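Local atomic coordinates of endoglucanase FnCel5A (Fervidobacterium nodosum, PDB entry 3NCO), a protein that probably hydrolyses internal beta-1,4-glucosidic bonds of cellulose, as a glycoside hydrolase family 5 endoglucanase. Residues G116-F130 and L157-N169. Sequence-based numbering, arbitrary orientation.
Sequences GPVLVEIWKQVAQAF and LYPKVLGEIRKTN
Val120 and Glu164 meet at the centre of the contact between two neighbouring outer helices of the (beta/alpha)8 TIM barrel, 112-130 and 151-168, which follow the third and fourth barrel strands, 97-101 and 137-140. The two segments run nearly parallel, their axes crossing at -22° and coming as close as 8.4 Å. Val120 is a knob in a hole lined by Leu157, Lys160, Val161 and Glu164. Its two methyls divide the work: CG1, anti to the backbone N (chi1 172°), butts against Glu164 CG at 3.6 Å, while CG2 lies against Val161 CG2, 3.7 Å away, the two side chains pointing opposite ways. Val161 has its other methyl on the barrel side, where CG1 presses on Trp123 CB at 3.4 Å. Ile165 CD1 packs on the indole at CE3, and Trp123 NE1 is bonded to Ile141 O beyond the strand 137-140.

Toward solvent, the chain of Glu164 bends at chi2 and holds its carboxylate between two lysines. Lys124, extended until a final bend at chi4, reaches across to bring NZ within 2.9 Å of Glu164 OE1, and Lys167 NZ takes OE2, both on the syn side but tilted out of the carboxylate plane. The shared carboxylate probably offsets the repulsion between these ammonium groups, and a water links both lysines, its bond to Lys167 weak.

Farther along, Ala127 fits its methyl against Thr168 and Asn169. A water joins the helices here, donating to Lys124 O and Glu164 O and accepting from Thr168 OG1. The amide of Asn169 is held at both ends, OD1 by Arg172 NE and ND2 by Ala127 O, the latter bond 3.0 Å long with its donor 43° above the carbonyl plane.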
loop_
_atom_site.group_PDB
_atom_site.type_symbol
_atom_site.label_atom_id
_atom_site.label_comp_id
_atom_site.label_asym_id
_atom_site.label_seq_id
_atom_site.Cartn_x
_atom_site.Cartn_y
_atom_site.Cartn_z
ATOM N N GLY A 116 16.165 -12.239 -1.099
ATOM C CA GLY A 116 15.735 -11.849 0.254
ATOM C C GLY A 116 16.856 -11.143 1.001
ATOM O O GLY A 116 16.598 -10.104 1.632
ATOM N N PRO A 117 18.078 -11.707 0.970
ATOM C CA PRO A 117 19.161 -10.972 1.599
ATOM C C PRO A 117 19.411 -9.592 1.013
ATOM O O PRO A 117 19.959 -8.745 1.714
ATOM C CB PRO A 117 20.373 -11.873 1.361
ATOM C CG PRO A 117 19.789 -13.267 1.281
ATOM C CD PRO A 117 18.515 -13.040 0.512
ATOM N N VAL A 118 19.016 -9.363 -0.252
ATOM C CA VAL A 118 19.198 -8.045 -0.851
ATOM C C VAL A 118 18.145 -7.103 -0.247
ATOM O O VAL A 118 18.447 -5.966 0.108
ATOM C CB VAL A 118 19.107 -8.083 -2.406
ATOM C CG1 VAL A 118 19.252 -6.679 -2.996
ATOM C CG2 VAL A 118 20.151 -9.055 -2.974
ATOM N N LEU A 119 16.913 -7.595 -0.071
ATOM C CA LEU A 119 15.892 -6.805 0.604
ATOM C C LEU A 119 16.332 -6.452 2.019
ATOM O O LEU A 119 16.135 -5.318 2.490
ATOM C CB LEU A 119 14.550 -7.580 0.635
ATOM C CG LEU A 119 13.395 -6.830 1.296
ATOM C CD1 LEU A 119 12.960 -5.623 0.460
ATOM C CD2 LEU A 119 12.289 -7.875 1.467
ATOM N N VAL A 120 16.934 -7.434 2.708
ATOM C CA VAL A 120 17.413 -7.125 4.070
ATOM C C VAL A 120 18.392 -5.928 4.031
ATOM O O VAL A 120 18.320 -5.001 4.888
ATOM C CB VAL A 120 18.067 -8.332 4.751
ATOM C CG1 VAL A 120 18.716 -7.939 6.030
ATOM C CG2 VAL A 120 17.010 -9.425 5.053
ATOM N N GLU A 121 19.338 -5.947 3.084
ATOM C CA GLU A 121 20.327 -4.854 2.979
ATOM C C GLU A 121 19.691 -3.528 2.563
ATOM O O GLU A 121 20.057 -2.479 3.094
ATOM C CB GLU A 121 21.421 -5.201 1.984
ATOM C CG GLU A 121 22.306 -6.382 2.413
ATOM C CD GLU A 121 22.844 -6.240 3.848
ATOM O OE1 GLU A 121 23.443 -5.188 4.168
ATOM O OE2 GLU A 121 22.667 -7.159 4.679
ATOM N N ILE A 122 18.710 -3.574 1.668
ATOM C CA ILE A 122 17.958 -2.343 1.318
ATOM C C ILE A 122 17.367 -1.735 2.567
ATOM O O ILE A 122 17.543 -0.552 2.856
ATOM C CB ILE A 122 16.845 -2.643 0.267
ATOM C CG1 ILE A 122 17.509 -2.845 -1.088
ATOM C CG2 ILE A 122 15.779 -1.499 0.204
ATOM C CD1 ILE A 122 16.610 -3.509 -2.132
ATOM N N TRP A 123 16.679 -2.551 3.341
ATOM C CA TRP A 123 16.016 -2.044 4.525
ATOM C C TRP A 123 16.977 -1.605 5.635
ATOM O O TRP A 123 16.670 -0.666 6.406
ATOM C CB TRP A 123 14.945 -3.019 5.004
ATOM C CG TRP A 123 13.611 -2.661 4.318
ATOM C CD1 TRP A 123 12.910 -3.390 3.335
ATOM C CD2 TRP A 123 12.883 -1.460 4.506
ATOM N NE1 TRP A 123 11.775 -2.701 2.967
ATOM C CE2 TRP A 123 11.752 -1.501 3.650
ATOM C CE3 TRP A 123 13.085 -0.342 5.333
ATOM C CZ2 TRP A 123 10.807 -0.451 3.613
ATOM C CZ3 TRP A 123 12.173 0.672 5.317
ATOM C CH2 TRP A 123 11.026 0.642 4.457
ATOM N N LYS A 124 18.128 -2.261 5.743
ATOM C CA LYS A 124 19.119 -1.787 6.719
ATOM C C LYS A 124 19.462 -0.327 6.399
ATOM O O LYS A 124 19.554 0.539 7.299
ATOM C CB LYS A 124 20.361 -2.661 6.638
ATOM C CG LYS A 124 21.473 -2.211 7.562
ATOM C CD LYS A 124 22.589 -3.255 7.532
ATOM C CE LYS A 124 23.665 -2.993 8.632
ATOM N NZ LYS A 124 23.144 -3.422 10.008
ATOM N N GLN A 125 19.637 -0.049 5.121
ATOM C CA GLN A 125 19.973 1.284 4.671
ATOM C C GLN A 125 18.823 2.296 4.793
ATOM O O GLN A 125 19.063 3.447 5.171
ATOM C CB GLN A 125 20.412 1.219 3.237
ATOM C CG GLN A 125 21.759 0.563 3.136
ATOM C CD GLN A 125 22.142 0.420 1.694
ATOM O OE1 GLN A 125 22.515 1.394 1.070
ATOM N NE2 GLN A 125 21.954 -0.773 1.125
ATOM N N VAL A 126 17.628 1.927 4.383
ATOM C CA VAL A 126 16.493 2.852 4.438
ATOM C C VAL A 126 16.177 3.175 5.908
ATOM O O VAL A 126 16.021 4.382 6.287
ATOM C CB VAL A 126 15.253 2.273 3.764
ATOM C CG1 VAL A 126 14.078 3.283 3.904
ATOM C CG2 VAL A 126 15.534 1.937 2.286
ATOM N N ALA A 127 16.189 2.151 6.753
ATOM C CA ALA A 127 16.016 2.378 8.190
ATOM C C ALA A 127 17.094 3.294 8.742
ATOM O O ALA A 127 16.834 4.172 9.597
ATOM C CB ALA A 127 15.980 1.046 8.990
ATOM N N GLN A 128 18.357 3.081 8.343
ATOM C CA GLN A 128 19.395 3.955 8.875
ATOM C C GLN A 128 19.127 5.383 8.430
ATOM O O GLN A 128 19.260 6.348 9.239
ATOM C CB GLN A 128 20.762 3.525 8.380
ATOM C CG GLN A 128 21.897 4.522 8.716
ATOM C CD GLN A 128 22.276 4.502 10.191
ATOM O OE1 GLN A 128 22.145 3.483 10.851
ATOM N NE2 GLN A 128 22.743 5.641 10.708
ATOM N N ALA A 129 18.740 5.541 7.164
ATOM C CA ALA A 129 18.579 6.898 6.588
ATOM C C ALA A 129 17.429 7.658 7.237
ATOM O O ALA A 129 17.522 8.898 7.450
ATOM C CB ALA A 129 18.441 6.861 5.082
ATOM N N PHE A 130 16.364 6.926 7.585
ATOM C CA PHE A 130 15.155 7.585 8.113
ATOM C C PHE A 130 15.016 7.488 9.650
ATOM O O PHE A 130 14.019 7.894 10.207
ATOM C CB PHE A 130 13.912 7.023 7.377
ATOM C CG PHE A 130 13.793 7.548 5.965
ATOM C CD1 PHE A 130 13.206 8.792 5.732
ATOM C CD2 PHE A 130 14.265 6.807 4.882
ATOM C CE1 PHE A 130 13.080 9.295 4.405
ATOM C CE2 PHE A 130 14.154 7.280 3.551
ATOM C CZ PHE A 130 13.534 8.526 3.317
ATOM N N LEU A 157 11.296 -14.544 5.838
ATOM C CA LEU A 157 12.026 -13.374 5.425
ATOM C C LEU A 157 11.726 -12.068 6.176
ATOM O O LEU A 157 12.645 -11.356 6.595
ATOM C CB LEU A 157 11.798 -13.166 3.895
ATOM C CG LEU A 157 12.435 -11.912 3.292
ATOM C CD1 LEU A 157 13.944 -11.940 3.516
ATOM C CD2 LEU A 157 12.126 -11.848 1.783
ATOM N N TYR A 158 10.433 -11.711 6.271
ATOM C CA TYR A 158 10.084 -10.422 6.814
ATOM C C TYR A 158 10.634 -10.216 8.235
ATOM O O TYR A 158 11.085 -9.102 8.510
ATOM C CB TYR A 158 8.579 -10.078 6.667
ATOM C CG TYR A 158 7.694 -10.502 7.813
ATOM C CD1 TYR A 158 6.782 -11.577 7.682
ATOM C CD2 TYR A 158 7.737 -9.812 9.027
ATOM C CE1 TYR A 158 5.966 -11.969 8.732
ATOM C CE2 TYR A 158 6.915 -10.186 10.092
ATOM C CZ TYR A 158 6.044 -11.263 9.937
ATOM O OH TYR A 158 5.227 -11.600 11.007
ATOM N N PRO A 159 10.651 -11.279 9.119
ATOM C CA PRO A 159 11.274 -11.011 10.434
ATOM C C PRO A 159 12.749 -10.698 10.342
ATOM O O PRO A 159 13.225 -9.961 11.212
ATOM C CB PRO A 159 11.019 -12.310 11.237
ATOM C CG PRO A 159 9.806 -12.950 10.532
ATOM C CD PRO A 159 10.128 -12.667 9.065
ATOM N N LYS A 160 13.474 -11.216 9.334
ATOM C CA LYS A 160 14.890 -10.840 9.218
ATOM C C LYS A 160 14.997 -9.370 8.862
ATOM O O LYS A 160 15.831 -8.617 9.431
ATOM C CB LYS A 160 15.572 -11.683 8.163
ATOM C CG LYS A 160 15.526 -13.176 8.532
ATOM C CD LYS A 160 16.204 -14.023 7.479
ATOM C CE LYS A 160 16.076 -15.505 7.856
ATOM N NZ LYS A 160 16.499 -16.376 6.722
ATOM N N VAL A 161 14.092 -8.928 7.976
ATOM C CA VAL A 161 14.129 -7.519 7.580
ATOM C C VAL A 161 13.779 -6.671 8.805
ATOM O O VAL A 161 14.465 -5.683 9.113
ATOM C CB VAL A 161 13.165 -7.226 6.412
ATOM C CG1 VAL A 161 13.299 -5.767 6.085
ATOM C CG2 VAL A 161 13.574 -8.048 5.204
ATOM N N LEU A 162 12.704 -7.072 9.492
ATOM C CA LEU A 162 12.231 -6.352 10.689
ATOM C C LEU A 162 13.348 -6.218 11.736
ATOM O O LEU A 162 13.537 -5.137 12.317
ATOM C CB LEU A 162 11.052 -7.086 11.314
ATOM C CG LEU A 162 10.358 -6.401 12.509
ATOM C CD1 LEU A 162 9.861 -4.992 12.119
ATOM C CD2 LEU A 162 9.210 -7.295 12.948
ATOM N N GLY A 163 14.118 -7.296 11.925
ATOM C CA GLY A 163 15.280 -7.273 12.824
ATOM C C GLY A 163 16.264 -6.162 12.493
ATOM O O GLY A 163 16.748 -5.422 13.405
ATOM N N GLU A 164 16.577 -5.997 11.203
ATOM C CA GLU A 164 17.497 -4.929 10.798
ATOM C C GLU A 164 16.856 -3.555 10.969
ATOM O O GLU A 164 17.505 -2.601 11.408
ATOM C CB GLU A 164 17.933 -5.120 9.347
ATOM C CG GLU A 164 18.943 -6.275 9.216
ATOM C CD GLU A 164 20.249 -5.983 9.941
ATOM O OE1 GLU A 164 20.644 -4.806 10.075
ATOM O OE2 GLU A 164 20.887 -6.950 10.383
ATOM N N ILE A 165 15.578 -3.438 10.629
ATOM C CA ILE A 165 14.893 -2.165 10.872
ATOM C C ILE A 165 14.944 -1.780 12.350
ATOM O O ILE A 165 15.223 -0.607 12.695
ATOM C CB ILE A 165 13.411 -2.230 10.382
ATOM C CG1 ILE A 165 13.354 -2.351 8.838
ATOM C CG2 ILE A 165 12.566 -1.027 10.920
ATOM C CD1 ILE A 165 11.941 -2.662 8.255
ATOM N N ARG A 166 14.650 -2.748 13.216
ATOM C CA ARG A 166 14.512 -2.472 14.651
ATOM C C ARG A 166 15.813 -2.043 15.334
ATOM O O ARG A 166 15.760 -1.468 16.423
ATOM C CB ARG A 166 13.848 -3.669 15.351
ATOM C CG ARG A 166 12.399 -3.781 15.009
ATOM C CD ARG A 166 11.551 -3.004 15.935
ATOM N NE ARG A 166 10.129 -3.075 15.555
ATOM C CZ ARG A 166 9.441 -2.113 14.949
ATOM N NH1 ARG A 166 9.973 -0.962 14.605
ATOM N NH2 ARG A 166 8.180 -2.342 14.688
ATOM N N LYS A 167 16.954 -2.315 14.695
ATOM C CA LYS A 167 18.262 -1.957 15.244
ATOM C C LYS A 167 18.380 -0.425 15.375
ATOM O O LYS A 167 18.932 0.082 16.350
ATOM C CB LYS A 167 19.405 -2.503 14.369
ATOM C CG LYS A 167 19.652 -3.983 14.569
ATOM C CD LYS A 167 20.831 -4.463 13.763
ATOM C CE LYS A 167 21.014 -5.959 13.932
ATOM N NZ LYS A 167 22.153 -6.395 13.060
ATOM N N THR A 168 17.858 0.286 14.380
ATOM C CA THR A 168 17.927 1.740 14.326
ATOM C C THR A 168 16.568 2.436 14.593
ATOM O O THR A 168 16.533 3.613 14.928
ATOM C CB THR A 168 18.429 2.215 12.939
ATOM O OG1 THR A 168 17.665 1.593 11.904
ATOM C CG2 THR A 168 19.925 1.898 12.750
ATOM N N ASN A 169 15.469 1.690 14.443
ATOM C CA ASN A 169 14.100 2.212 14.599
ATOM C C ASN A 169 13.326 1.259 15.529
ATOM O O ASN A 169 12.549 0.390 15.070
ATOM C CB ASN A 169 13.382 2.271 13.236
ATOM C CG ASN A 169 13.983 3.288 12.289
ATOM O OD1 ASN A 169 13.446 4.373 12.116
ATOM N ND2 ASN A 169 15.116 2.944 11.685
HETATM O O HOH W 1 19.062 -0.059 10.157
HETATM O O HOH W 2 24.629 -4.177 12.681
HETATM O O HOH W 3 23.785 -6.650 10.437
#